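Local coordinates for protein nicastrin (Dictyostelium purpureum, PDB 4R12) that probably serves as an essential, putatively substrate-recruiting subunit of gamma-secretase, the complex that cleaves integral membrane proteins such as Notch receptors within the membrane, at residues D284-F288 against R305-Q311; G197-S203 against N542-A548. Numbering follows the deposited sequence.

Contact 1 (D284-F288 against R305-Q311)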
ATOM      1  N   ASP A 284       7.023 -20.123   1.932  1.00 33.29           N
ATOM      2  CA  ASP A 284       8.432 -20.435   1.728  1.00 34.24           C
ATOM      3  C   ASP A 284       9.106 -20.903   3.018  1.00 35.97           C
ATOM      4  O   ASP A 284       9.916 -21.832   3.004  1.00 36.49           O
ATOM      5  CB  ASP A 284       9.174 -19.228   1.142  1.00 33.18           C
ATOM      6  CG  ASP A 284       9.048 -19.152  -0.380  1.00 35.39           C
ATOM      7  OD1 ASP A 284       8.405 -20.052  -0.966  1.00 33.31           O
ATOM      8  OD2 ASP A 284       9.602 -18.213  -0.989  1.00 31.56           O
ATOM      9  N   LEU A 285       8.764 -20.273   4.135  1.00 33.78           N
ATOM     10  CA  LEU A 285       9.299 -20.703   5.421  1.00 35.60           C
ATOM     11  C   LEU A 285       8.993 -22.175   5.721  1.00 37.63           C
ATOM     12  O   LEU A 285       9.817 -22.883   6.287  1.00 37.17           O
ATOM     13  CB  LEU A 285       8.744 -19.839   6.554  1.00 34.33           C
ATOM     14  CG  LEU A 285       9.189 -18.384   6.576  1.00 32.78           C
ATOM     15  CD1 LEU A 285       8.666 -17.718   7.836  1.00 30.87           C
ATOM     16  CD2 LEU A 285      10.715 -18.302   6.493  1.00 32.56           C
ATOM     17  N   LEU A 286       7.797 -22.615   5.349  1.00 36.12           N
ATOM     18  CA  LEU A 286       7.332 -23.944   5.723  1.00 37.93           C
ATOM     19  C   LEU A 286       7.621 -24.994   4.659  1.00 40.13           C
ATOM     20  O   LEU A 286       7.763 -26.168   4.976  1.00 42.63           O
ATOM     21  CB  LEU A 286       5.835 -23.915   6.011  1.00 38.31           C
ATOM     22  CG  LEU A 286       5.360 -23.059   7.191  1.00 37.63           C
ATOM     23  CD1 LEU A 286       3.841 -22.952   7.172  1.00 36.25           C
ATOM     24  CD2 LEU A 286       5.849 -23.629   8.515  1.00 38.88           C
ATOM     25  N   ASN A 287       7.716 -24.574   3.401  1.00 40.07           N
ATOM     26  CA  ASN A 287       7.705 -25.527   2.293  1.00 40.00           C
ATOM     27  C   ASN A 287       8.836 -25.433   1.277  1.00 41.85           C
ATOM     28  O   ASN A 287       8.997 -26.336   0.463  1.00 42.51           O
ATOM     29  CB  ASN A 287       6.381 -25.401   1.539  1.00 39.90           C
ATOM     30  CG  ASN A 287       5.196 -25.688   2.420  1.00 42.59           C
ATOM     31  OD1 ASN A 287       5.230 -26.609   3.238  1.00 46.50           O
ATOM     32  ND2 ASN A 287       4.143 -24.891   2.280  1.00 41.54           N
ATOM     33  N   PHE A 288       9.614 -24.358   1.296  1.00 39.89           N
ATOM     34  CA  PHE A 288      10.561 -24.162   0.206  1.00 41.65           C
ATOM     35  C   PHE A 288      11.665 -25.211   0.190  1.00 42.94           C
ATOM     36  O   PHE A 288      12.279 -25.510   1.212  1.00 43.28           O
ATOM     37  CB  PHE A 288      11.188 -22.768   0.255  1.00 38.16           C
ATOM     38  CG  PHE A 288      12.134 -22.502  -0.881  1.00 40.06           C
ATOM     39  CD1 PHE A 288      11.652 -22.250  -2.151  1.00 38.65           C
ATOM     40  CD2 PHE A 288      13.506 -22.515  -0.680  1.00 41.34           C
ATOM     41  CE1 PHE A 288      12.518 -22.009  -3.202  1.00 41.25           C
ATOM     42  CE2 PHE A 288      14.380 -22.271  -1.726  1.00 41.40           C
ATOM     43  CZ  PHE A 288      13.886 -22.019  -2.989  1.00 41.67           C
ATOM     44  N   ARG A 305      14.685 -18.002  -6.594  1.00 39.62           N
ATOM     45  CA  ARG A 305      14.665 -17.061  -5.476  1.00 37.47           C
ATOM     46  C   ARG A 305      15.961 -16.257  -5.509  1.00 37.78           C
ATOM     47  O   ARG A 305      17.063 -16.819  -5.542  1.00 37.10           O
ATOM     48  CB  ARG A 305      14.527 -17.782  -4.137  1.00 38.44           C
ATOM     49  CG  ARG A 305      13.281 -18.646  -4.006  1.00 37.50           C
ATOM     50  CD  ARG A 305      12.007 -17.814  -3.902  1.00 36.28           C
ATOM     51  NE  ARG A 305      10.879 -18.649  -3.493  1.00 36.54           N
ATOM     52  CZ  ARG A 305      10.125 -19.344  -4.338  1.00 37.72           C
ATOM     53  NH1 ARG A 305      10.374 -19.298  -5.643  1.00 36.09           N
ATOM     54  NH2 ARG A 305       9.127 -20.092  -3.883  1.00 37.04           N
ATOM     55  N   ALA A 306      15.836 -14.940  -5.491  1.00 37.93           N
ATOM     56  CA  ALA A 306      17.001 -14.076  -5.610  1.00 37.95           C
ATOM     57  C   ALA A 306      17.809 -13.979  -4.308  1.00 37.22           C
ATOM     58  O   ALA A 306      18.909 -13.428  -4.295  1.00 38.36           O
ATOM     59  CB  ALA A 306      16.562 -12.691  -6.062  1.00 36.65           C
ATOM     60  N   ASP A 307      17.267 -14.514  -3.219  1.00 36.48           N
ATOM     61  CA  ASP A 307      17.894 -14.358  -1.902  1.00 37.18           C
ATOM     62  C   ASP A 307      17.417 -15.465  -0.961  1.00 37.09           C
ATOM     63  O   ASP A 307      16.219 -15.594  -0.704  1.00 35.85           O
ATOM     64  CB  ASP A 307      17.569 -12.971  -1.329  1.00 35.48           C
ATOM     65  CG  ASP A 307      18.440 -12.595  -0.136  1.00 37.30           C
ATOM     66  OD1 ASP A 307      19.021 -13.493   0.509  1.00 37.49           O
ATOM     67  OD2 ASP A 307      18.529 -11.382   0.159  1.00 36.10           O
ATOM     68  N   LEU A 308      18.353 -16.259  -0.442  1.00 36.89           N
ATOM     69  CA  LEU A 308      17.994 -17.437   0.351  1.00 38.61           C
ATOM     70  C   LEU A 308      18.148 -17.231   1.864  1.00 37.55           C
ATOM     71  O   LEU A 308      18.085 -18.193   2.627  1.00 36.96           O
ATOM     72  CB  LEU A 308      18.837 -18.642  -0.092  1.00 40.15           C
ATOM     73  CG  LEU A 308      18.520 -19.216  -1.475  1.00 41.38           C
ATOM     74  CD1 LEU A 308      19.527 -20.288  -1.868  1.00 46.04           C
ATOM     75  CD2 LEU A 308      17.108 -19.772  -1.504  1.00 40.21           C
ATOM     76  N   ALA A 309      18.330 -15.984   2.294  1.00 37.62           N
ATOM     77  CA  ALA A 309      18.528 -15.697   3.711  1.00 36.04           C
ATOM     78  C   ALA A 309      17.378 -16.229   4.557  1.00 34.62           C
ATOM     79  O   ALA A 309      17.591 -16.731   5.662  1.00 36.13           O
ATOM     80  CB  ALA A 309      18.695 -14.198   3.936  1.00 35.13           C
ATOM     81  N   PHE A 310      16.163 -16.131   4.027  1.00 33.89           N
ATOM     82  CA  PHE A 310      14.980 -16.605   4.743  1.00 36.10           C
ATOM     83  C   PHE A 310      15.104 -18.086   5.095  1.00 37.23           C
ATOM     84  O   PHE A 310      14.686 -18.519   6.166  1.00 37.11           O
ATOM     85  CB  PHE A 310      13.696 -16.364   3.922  1.00 32.34           C
ATOM     86  CG  PHE A 310      13.550 -17.272   2.724  1.00 34.81           C
ATOM     87  CD1 PHE A 310      12.915 -18.501   2.835  1.00 34.44           C
ATOM     88  CD2 PHE A 310      14.041 -16.889   1.482  1.00 33.73           C
ATOM     89  CE1 PHE A 310      12.785 -19.341   1.734  1.00 35.77           C
ATOM     90  CE2 PHE A 310      13.912 -17.713   0.377  1.00 35.35           C
ATOM     91  CZ  PHE A 310      13.281 -18.942   0.500  1.00 36.97           C
ATOM     92  N   GLN A 311      15.676 -18.863   4.182  1.00 35.27           N
ATOM     93  CA  GLN A 311      15.808 -20.301   4.399  1.00 39.01           C
ATOM     94  C   GLN A 311      16.934 -20.567   5.378  1.00 39.13           C
ATOM     95  O   GLN A 311      16.824 -21.417   6.259  1.00 40.64           O
ATOM     96  CB  GLN A 311      16.073 -21.039   3.085  1.00 39.38           C
ATOM     97  CG  GLN A 311      16.160 -22.556   3.249  1.00 44.53           C
ATOM     98  CD  GLN A 311      16.582 -23.261   1.974  1.00 45.79           C
ATOM     99  OE1 GLN A 311      17.610 -22.930   1.375  1.00 48.41           O
ATOM    100  NE2 GLN A 311      15.790 -24.237   1.550  1.00 44.90           N
TER
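In the large lobe of nicastrin, whose sequence family belongs to the zinc exopeptidase clan, the C-terminal end of helix 276-287 meets the loop and first turn of helix 309-313. A bidentate salt bridge holds one flank: Arg305 NE lies 2.8 Å from Asp284 OD2 and Arg305 NH2 3.0 Å from Asp284 OD1. Asp284, with chi1 m and chi2 near 0°, presents both oxygens to the guanidinium, while OD2 also accepts a hydrogen bond from His546. Phe288, the first residue past the helix, takes the t rotamer, which swings its ring over one face of that guanidinium and against the aliphatic part of Arg305 (CE1 to CG 3.5 Å). The two phenyl rings meet as an offset edge-to-face pair: Phe310, in the p rotamer, turns its edge to the face of Phe288, with centroids 5.5 Å apart and planes at 67°. Leu285 CD2 reaches the edge of the Phe310 ring, 4.3 Å from CD1, and the extended Gln311 lays its amide beside the edge of Phe288. Ahead of Leu308, the N-cap residue, Asp307 in the t rotamer forms an Asx turn, its OD1 accepting from Ala309 N at 3.1 Å.

Contact 2 (G197-S203 against N542-A548); sequences GQSIWSS and NTHLHNA
Trp201, rotamer p with chi2 near -90°, lays its indole over His544 (m), His544 CB sitting 4.0 Å from the centroid of the five-membered ring in a CH-pi contact and His544 CD2 3.3 Å from Trp201 CZ2. The backbones are two extended, antiparallel strands, their axes 4.4 Å apart at closest and their directions 139° apart, a marked twist. Register pairs Gly197 with Ala548, Ser199 with His546 and Trp201 with His544 as hydrogen-bonded pairs, each with two backbone N-H...O hydrogen bonds (N to O 2.7 to 3.0 Å); Gln198-Asn547, Ile200-Leu545 and Ser202-Thr543 are non-hydrogen-bonded. Ile200 CG1 packs on Leu545 CD2 (3.8 Å), and on the same face Ser202 OG and Thr543 OG1 share a hydrogen bond of 2.8 Å. Gln198, m at chi1 and chi2, folds back and NE2 donates to Asn547 OD1 at 2.9 Å. On the tryptophan face, His544 NE2 donates to Asn542 OD1 (2.6 Å), and a water joins Trp201 NE1, Leu545 O and His546 ND1, while His546 NE2 is hydrogen-bonded to Asp284. Strand 262-268 pairs with 192-203 too, inside the large mixed sheet; helix 500-512 covers the Ile200-Leu545 face, and helix 309-313 packs against Trp201 and His544.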
ATOM      1  N   GLY A 197       4.467  -7.812  -5.933  1.00 24.81           N
ATOM      2  CA  GLY A 197       5.700  -7.051  -5.815  1.00 25.43           C
ATOM      3  C   GLY A 197       6.679  -7.695  -4.875  1.00 26.53           C
ATOM      4  O   GLY A 197       6.725  -8.919  -4.771  1.00 25.71           O
ATOM      5  N   GLN A 198       7.453  -6.862  -4.180  1.00 25.86           N
ATOM      6  CA  GLN A 198       8.428  -7.335  -3.217  1.00 23.19           C
ATOM      7  C   GLN A 198       8.144  -6.826  -1.800  1.00 24.44           C
ATOM      8  O   GLN A 198       7.925  -5.623  -1.599  1.00 23.33           O
ATOM      9  CB  GLN A 198       9.841  -6.902  -3.631  1.00 24.81           C
ATOM     10  CG  GLN A 198      10.312  -7.456  -4.981  1.00 27.92           C
ATOM     11  CD  GLN A 198      10.518  -8.971  -4.960  1.00 27.35           C
ATOM     12  OE1 GLN A 198      11.178  -9.509  -4.070  1.00 28.03           O
ATOM     13  NE2 GLN A 198       9.950  -9.659  -5.942  1.00 27.27           N
ATOM     14  N   SER A 199       8.141  -7.746  -0.836  1.00 23.52           N
ATOM     15  CA  SER A 199       8.136  -7.395   0.585  1.00 24.28           C
ATOM     16  C   SER A 199       9.572  -7.198   1.026  1.00 22.59           C
ATOM     17  O   SER A 199      10.493  -7.555   0.294  1.00 24.64           O
ATOM     18  CB  SER A 199       7.468  -8.481   1.432  1.00 26.03           C
ATOM     19  OG  SER A 199       6.156  -8.782   0.973  1.00 23.62           O
ATOM     20  N   ILE A 200       9.773  -6.633   2.219  1.00 24.36           N
ATOM     21  CA  ILE A 200      11.119  -6.442   2.757  1.00 23.02           C
ATOM     22  C   ILE A 200      11.158  -6.816   4.236  1.00 23.81           C
ATOM     23  O   ILE A 200      10.279  -6.412   5.008  1.00 23.97           O
ATOM     24  CB  ILE A 200      11.629  -4.978   2.620  1.00 22.26           C
ATOM     25  CG1 ILE A 200      11.346  -4.385   1.234  1.00 24.46           C
ATOM     26  CG2 ILE A 200      13.143  -4.887   2.880  1.00 22.52           C
ATOM     27  CD1 ILE A 200      10.089  -3.514   1.176  1.00 25.73           C
ATOM     28  N   TRP A 201      12.158  -7.604   4.633  1.00 22.01           N
ATOM     29  CA  TRP A 201      12.338  -7.889   6.059  1.00 24.92           C
ATOM     30  C   TRP A 201      13.770  -7.621   6.490  1.00 24.96           C
ATOM     31  O   TRP A 201      14.693  -7.546   5.663  1.00 25.94           O
ATOM     32  CB  TRP A 201      11.928  -9.338   6.402  1.00 24.62           C
ATOM     33  CG  TRP A 201      12.746 -10.415   5.755  1.00 25.70           C
ATOM     34  CD1 TRP A 201      12.535 -10.981   4.530  1.00 27.62           C
ATOM     35  CD2 TRP A 201      13.886 -11.082   6.310  1.00 28.88           C
ATOM     36  NE1 TRP A 201      13.482 -11.945   4.280  1.00 29.88           N
ATOM     37  CE2 TRP A 201      14.326 -12.022   5.355  1.00 29.40           C
ATOM     38  CE3 TRP A 201      14.599 -10.956   7.510  1.00 30.25           C
ATOM     39  CZ2 TRP A 201      15.438 -12.838   5.567  1.00 31.87           C
ATOM     40  CZ3 TRP A 201      15.702 -11.769   7.715  1.00 30.75           C
ATOM     41  CH2 TRP A 201      16.102 -12.703   6.752  1.00 31.59           C
ATOM     42  N   SER A 202      13.959  -7.471   7.795  1.00 24.30           N
ATOM     43  CA  SER A 202      15.235  -6.996   8.302  1.00 25.72           C
ATOM     44  C   SER A 202      15.434  -7.385   9.747  1.00 27.83           C
ATOM     45  O   SER A 202      14.476  -7.463  10.514  1.00 26.79           O
ATOM     46  CB  SER A 202      15.329  -5.474   8.170  1.00 24.98           C
ATOM     47  OG  SER A 202      16.571  -4.995   8.665  1.00 25.65           O
ATOM     48  N   SER A 203      16.699  -7.595  10.101  1.00 25.45           N
ATOM     49  CA  SER A 203      17.120  -7.799  11.476  1.00 26.81           C
ATOM     50  C   SER A 203      18.419  -7.020  11.709  1.00 28.63           C
ATOM     51  O   SER A 203      19.227  -6.898  10.795  1.00 30.33           O
ATOM     52  CB  SER A 203      17.319  -9.288  11.762  1.00 30.32           C
ATOM     53  OG  SER A 203      18.000  -9.474  12.990  1.00 33.49           O
ATOM     54  N   ASN A 542      21.512  -7.168   7.222  1.00 28.21           N
ATOM     55  CA  ASN A 542      20.663  -8.357   7.167  1.00 28.29           C
ATOM     56  C   ASN A 542      19.232  -7.984   6.769  1.00 26.66           C
ATOM     57  O   ASN A 542      18.274  -8.211   7.517  1.00 24.96           O
ATOM     58  CB  ASN A 542      20.685  -9.081   8.521  1.00 29.80           C
ATOM     59  CG  ASN A 542      20.250 -10.526   8.422  1.00 32.19           C
ATOM     60  OD1 ASN A 542      20.134 -11.079   7.333  1.00 31.56           O
ATOM     61  ND2 ASN A 542      20.014 -11.147   9.565  1.00 33.34           N
ATOM     62  N   THR A 543      19.113  -7.412   5.575  1.00 28.30           N
ATOM     63  CA  THR A 543      17.853  -6.889   5.043  1.00 26.79           C
ATOM     64  C   THR A 543      17.624  -7.484   3.664  1.00 27.00           C
ATOM     65  O   THR A 543      18.551  -7.542   2.858  1.00 28.84           O
ATOM     66  CB  THR A 543      17.892  -5.351   4.952  1.00 25.57           C
ATOM     67  OG1 THR A 543      18.072  -4.806   6.265  1.00 25.74           O
ATOM     68  CG2 THR A 543      16.607  -4.780   4.328  1.00 24.20           C
ATOM     69  N   HIS A 544      16.400  -7.920   3.381  1.00 26.07           N
ATOM     70  CA  HIS A 544      16.160  -8.795   2.233  1.00 27.42           C
ATOM     71  C   HIS A 544      14.807  -8.566   1.582  1.00 26.86           C
ATOM     72  O   HIS A 544      13.800  -8.364   2.266  1.00 25.31           O
ATOM     73  CB  HIS A 544      16.280 -10.266   2.671  1.00 27.66           C
ATOM     74  CG  HIS A 544      17.545 -10.554   3.422  1.00 29.76           C
ATOM     75  ND1 HIS A 544      18.756 -10.743   2.793  1.00 32.78           N
ATOM     76  CD2 HIS A 544      17.795 -10.620   4.751  1.00 30.62           C
ATOM     77  CE1 HIS A 544      19.696 -10.943   3.701  1.00 33.77           C
ATOM     78  NE2 HIS A 544      19.138 -10.875   4.898  1.00 33.33           N
ATOM     79  N   LEU A 545      14.796  -8.596   0.257  1.00 27.16           N
ATOM     80  CA  LEU A 545      13.551  -8.617  -0.492  1.00 26.68           C
ATOM     81  C   LEU A 545      12.947 -10.017  -0.518  1.00 27.73           C
ATOM     82  O   LEU A 545      13.678 -11.008  -0.511  1.00 28.72           O
ATOM     83  CB  LEU A 545      13.790  -8.149  -1.930  1.00 26.59           C
ATOM     84  CG  LEU A 545      14.336  -6.733  -2.121  1.00 26.52           C
ATOM     85  CD1 LEU A 545      14.816  -6.556  -3.558  1.00 31.95           C
ATOM     86  CD2 LEU A 545      13.261  -5.713  -1.797  1.00 25.25           C
ATOM     87  N   HIS A 546      11.620 -10.096  -0.579  1.00 26.32           N
ATOM     88  CA  HIS A 546      10.959 -11.377  -0.834  1.00 27.34           C
ATOM     89  C   HIS A 546       9.727 -11.207  -1.732  1.00 26.08           C
ATOM     90  O   HIS A 546       8.973 -10.236  -1.578  1.00 24.42           O
ATOM     91  CB  HIS A 546      10.545 -12.064   0.468  1.00 27.00           C
ATOM     92  CG  HIS A 546      10.434 -13.549   0.332  1.00 28.54           C
ATOM     93  ND1 HIS A 546      11.453 -14.404   0.693  1.00 30.00           N
ATOM     94  CD2 HIS A 546       9.452 -14.326  -0.182  1.00 28.90           C
ATOM     95  CE1 HIS A 546      11.091 -15.649   0.432  1.00 31.54           C
ATOM     96  NE2 HIS A 546       9.882 -15.630  -0.102  1.00 30.41           N
ATOM     97  N   ASN A 547       9.548 -12.139  -2.670  1.00 27.21           N
ATOM     98  CA  ASN A 547       8.387 -12.153  -3.558  1.00 26.23           C
ATOM     99  C   ASN A 547       7.052 -12.017  -2.814  1.00 25.74           C
ATOM    100  O   ASN A 547       6.828 -12.686  -1.805  1.00 26.66           O
ATOM    101  CB  ASN A 547       8.322 -13.458  -4.361  1.00 27.93           C
ATOM    102  CG  ASN A 547       9.369 -13.551  -5.461  1.00 30.16           C
ATOM    103  OD1 ASN A 547      10.014 -12.566  -5.843  1.00 28.14           O
ATOM    104  ND2 ASN A 547       9.512 -14.749  -6.005  1.00 28.38           N
ATOM    105  N   ALA A 548       6.175 -11.166  -3.332  1.00 25.27           N
ATOM    106  CA  ALA A 548       4.805 -11.062  -2.849  1.00 26.05           C
ATOM    107  C   ALA A 548       3.901 -11.292  -4.052  1.00 27.30           C
ATOM    108  O   ALA A 548       3.744 -10.415  -4.901  1.00 26.33           O
ATOM    109  CB  ALA A 548       4.549  -9.707  -2.205  1.00 25.78           C
TER
HETATM  110  O   HOH W   1      12.992 -11.281  -4.972  1.00 28.87           O
HETATM  111  O   HOH W   2       6.498 -11.427   0.720  1.00 27.28           O
HETATM  112  O   HOH W   3      13.739 -13.107   1.649  1.00 31.06           O
HETATM  113  O   HOH W   4      21.517  -5.855   9.882  1.00 28.56           O

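How the contacts relate
From the N terminus, the chain first lays down strands such as 21-29 and 43-50 of the large mixed sheet and then strand 192-203, the first half of contact 2. It then runs through strands 214-220 and 262-268 to helix 276-287, where contact 1 opens; after 16 intervening residues, 305-311 closes this short loop. Contact 2 closes only with strand 542-548, 339 residues after its first segment, so the short loop of contact 1 lies wholly within the long one. Their centres are 11 Å apart and the two join directly: Asp284 and Asp307 each probably hydrogen-bond a histidine of strand 542-548, fastening helix 276-287 and the start of helix 309-313 onto the sheet.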